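Local coordinates for tRNA(Ile2) 2-agmatinylcytidine synthetase TiaS (Archaeoglobus fulgidus, PDB 5XOB), which catalyses the ATP-dependent joining of agmatine to the wobble cytidine of the minor isoleucine tRNA, giving 2-agmatinylcytidine and changing the codon read from AUG to AUA, at residues 333-338 and 406-411. Sequence-based numbering, arbitrary orientation.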
loop_
_atom_site.group_PDB
_atom_site.type_symbol
_atom_site.label_atom_id
_atom_site.label_comp_id
_atom_site.label_asym_id
_atom_site.label_seq_id
_atom_site.Cartn_x
_atom_site.Cartn_y
_atom_site.Cartn_z
ATOM N N LEU A 333 -1.178 5.178 -9.836
ATOM C CA LEU A 333 -0.040 4.279 -9.908
ATOM C C LEU A 333 0.712 4.148 -8.592
ATOM O O LEU A 333 1.131 5.143 -7.994
ATOM C CB LEU A 333 0.938 4.750 -10.980
ATOM C CG LEU A 333 0.447 4.625 -12.419
ATOM C CD1 LEU A 333 1.484 5.224 -13.352
ATOM C CD2 LEU A 333 0.165 3.178 -12.795
ATOM N N GLU A 334 0.877 2.900 -8.162
ATOM C CA GLU A 334 1.703 2.549 -7.016
ATOM C C GLU A 334 3.039 1.967 -7.503
ATOM O O GLU A 334 4.078 2.100 -6.850
ATOM C CB GLU A 334 0.944 1.532 -6.160
ATOM C CG GLU A 334 -0.483 1.972 -5.826
ATOM C CD GLU A 334 -1.342 0.893 -5.166
ATOM O OE1 GLU A 334 -0.883 -0.262 -5.021
ATOM O OE2 GLU A 334 -2.500 1.209 -4.800
ATOM N N LYS A 335 2.992 1.348 -8.678
ATOM C CA LYS A 335 4.071 0.534 -9.202
ATOM C C LYS A 335 3.826 0.484 -10.706
ATOM O O LYS A 335 2.694 0.662 -11.145
ATOM C CB LYS A 335 3.924 -0.883 -8.652
ATOM C CG LYS A 335 5.120 -1.456 -7.919
ATOM C CD LYS A 335 5.209 -2.967 -8.115
ATOM C CE LYS A 335 3.927 -3.722 -7.769
ATOM N NZ LYS A 335 3.723 -3.883 -6.305
ATOM N N ILE A 336 4.861 0.208 -11.495
ATOM C CA ILE A 336 4.672 -0.030 -12.935
ATOM C C ILE A 336 5.774 -0.909 -13.534
ATOM O O ILE A 336 6.943 -0.787 -13.161
ATOM C CB ILE A 336 4.566 1.303 -13.722
ATOM C CG1 ILE A 336 4.080 1.053 -15.154
ATOM C CG2 ILE A 336 5.893 2.058 -13.720
ATOM C CD1 ILE A 336 3.564 2.299 -15.838
ATOM N N GLN A 337 5.396 -1.800 -14.450
ATOM C CA GLN A 337 6.378 -2.543 -15.228
ATOM C C GLN A 337 6.421 -2.065 -16.665
ATOM O O GLN A 337 5.388 -2.020 -17.337
ATOM C CB GLN A 337 6.087 -4.036 -15.256
ATOM C CG GLN A 337 7.187 -4.796 -15.988
ATOM C CD GLN A 337 6.898 -6.266 -16.154
ATOM O OE1 GLN A 337 5.762 -6.717 -15.996
ATOM N NE2 GLN A 337 7.934 -7.029 -16.493
ATOM N N ILE A 338 7.624 -1.744 -17.134
ATOM C CA ILE A 338 7.867 -1.545 -18.554
ATOM C C ILE A 338 8.174 -2.904 -19.140
ATOM O O ILE A 338 9.225 -3.488 -18.867
ATOM C CB ILE A 338 9.032 -0.584 -18.834
ATOM C CG1 ILE A 338 8.586 0.857 -18.605
ATOM C CG2 ILE A 338 9.478 -0.693 -20.285
ATOM C CD1 ILE A 338 8.285 1.200 -17.166
ATOM N N LYS A 406 2.783 -4.075 -2.301
ATOM C CA LYS A 406 3.966 -4.928 -2.301
ATOM C C LYS A 406 5.158 -4.174 -2.899
ATOM O O LYS A 406 5.112 -3.750 -4.059
ATOM C CB LYS A 406 3.713 -6.208 -3.096
ATOM C CG LYS A 406 4.799 -7.259 -2.939
ATOM C CD LYS A 406 4.321 -8.611 -3.446
ATOM C CE LYS A 406 5.295 -9.729 -3.112
ATOM N NZ LYS A 406 4.780 -11.050 -3.574
ATOM N N PRO A 407 6.228 -3.988 -2.103
ATOM C CA PRO A 407 7.389 -3.259 -2.584
ATOM C C PRO A 407 8.275 -4.150 -3.434
ATOM O O PRO A 407 8.274 -5.376 -3.270
ATOM C CB PRO A 407 8.118 -2.853 -1.293
ATOM C CG PRO A 407 7.224 -3.252 -0.165
ATOM C CD PRO A 407 6.391 -4.365 -0.692
ATOM N N LEU A 408 9.039 -3.531 -4.325
ATOM C CA LEU A 408 9.885 -4.276 -5.240
ATOM C C LEU A 408 10.778 -5.230 -4.491
ATOM O O LEU A 408 10.883 -6.400 -4.852
ATOM C CB LEU A 408 10.726 -3.330 -6.097
ATOM C CG LEU A 408 9.929 -2.630 -7.203
ATOM C CD1 LEU A 408 10.836 -1.758 -8.057
ATOM C CD2 LEU A 408 9.193 -3.642 -8.069
ATOM N N ILE A 409 11.391 -4.738 -3.425
ATOM C CA ILE A 409 12.329 -5.544 -2.669
ATOM C C ILE A 409 11.756 -6.912 -2.265
ATOM O O ILE A 409 12.508 -7.879 -2.150
ATOM C CB ILE A 409 12.846 -4.777 -1.433
ATOM C CG1 ILE A 409 14.166 -5.374 -0.943
ATOM C CG2 ILE A 409 11.809 -4.754 -0.316
ATOM C CD1 ILE A 409 15.307 -5.214 -1.925
ATOM N N ARG A 410 10.437 -7.001 -2.073
ATOM C CA ARG A 410 9.802 -8.264 -1.676
ATOM C C ARG A 410 9.322 -9.133 -2.846
ATOM O O ARG A 410 8.649 -10.148 -2.632
ATOM C CB ARG A 410 8.613 -8.000 -0.745
ATOM C CG ARG A 410 8.954 -7.272 0.549
ATOM C CD ARG A 410 8.228 -7.876 1.742
ATOM N NE ARG A 410 6.884 -8.346 1.411
ATOM C CZ ARG A 410 6.395 -9.564 1.661
ATOM N NH1 ARG A 410 7.112 -10.488 2.292
ATOM N NH2 ARG A 410 5.153 -9.850 1.288
ATOM N N MET A 411 9.664 -8.745 -4.071
ATOM C CA MET A 411 9.249 -9.488 -5.256
ATOM C C MET A 411 10.448 -10.209 -5.865
ATOM O O MET A 411 11.568 -9.689 -5.870
ATOM C CB MET A 411 8.619 -8.541 -6.277
ATOM C CG MET A 411 7.483 -7.699 -5.715
ATOM S SD MET A 411 6.743 -6.566 -6.907
ATOM C CE MET A 411 6.107 -7.735 -8.110
#
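K335 of the OB-fold domain reaches across to the loop 406-411 and hydrogen-bonds to the backbone carbonyl of K406. It lies on strand 335-338, just past the corner that the chain turns at E334. The loop lies between strands 392-395 and 416-417 and includes a short 3-10 turn at 408-410. K335 NZ donates to K406 O at 2.6 Å. The ammonium lies in the carbonyl plane, on a lone pair, with a C=O...N angle of 143°. The K335 chain is bent at chi2, chi3 (-53°) and chi4 (-77°), which brings NZ round to the carbonyl. NZ also forms a salt bridge with D249, whose other carboxylate oxygen accepts K406 N. D249 therefore ties the lysine and the loop together. Y323 makes a cation-pi contact with K335, a buried residue. The aliphatic part of K335 packs on two loop side chains. L408 runs past it in the opposite direction, with CD2 4.0 Å from K335 CD. M411 crosses K335 at a slant, its SD 4.1 Å from K335 CE. The side chain of K406 takes another course: CG is anti to the backbone N, and the extended chain leads away. K406 still touches through its first carbon, with CB 4.0 Å from K335 NZ.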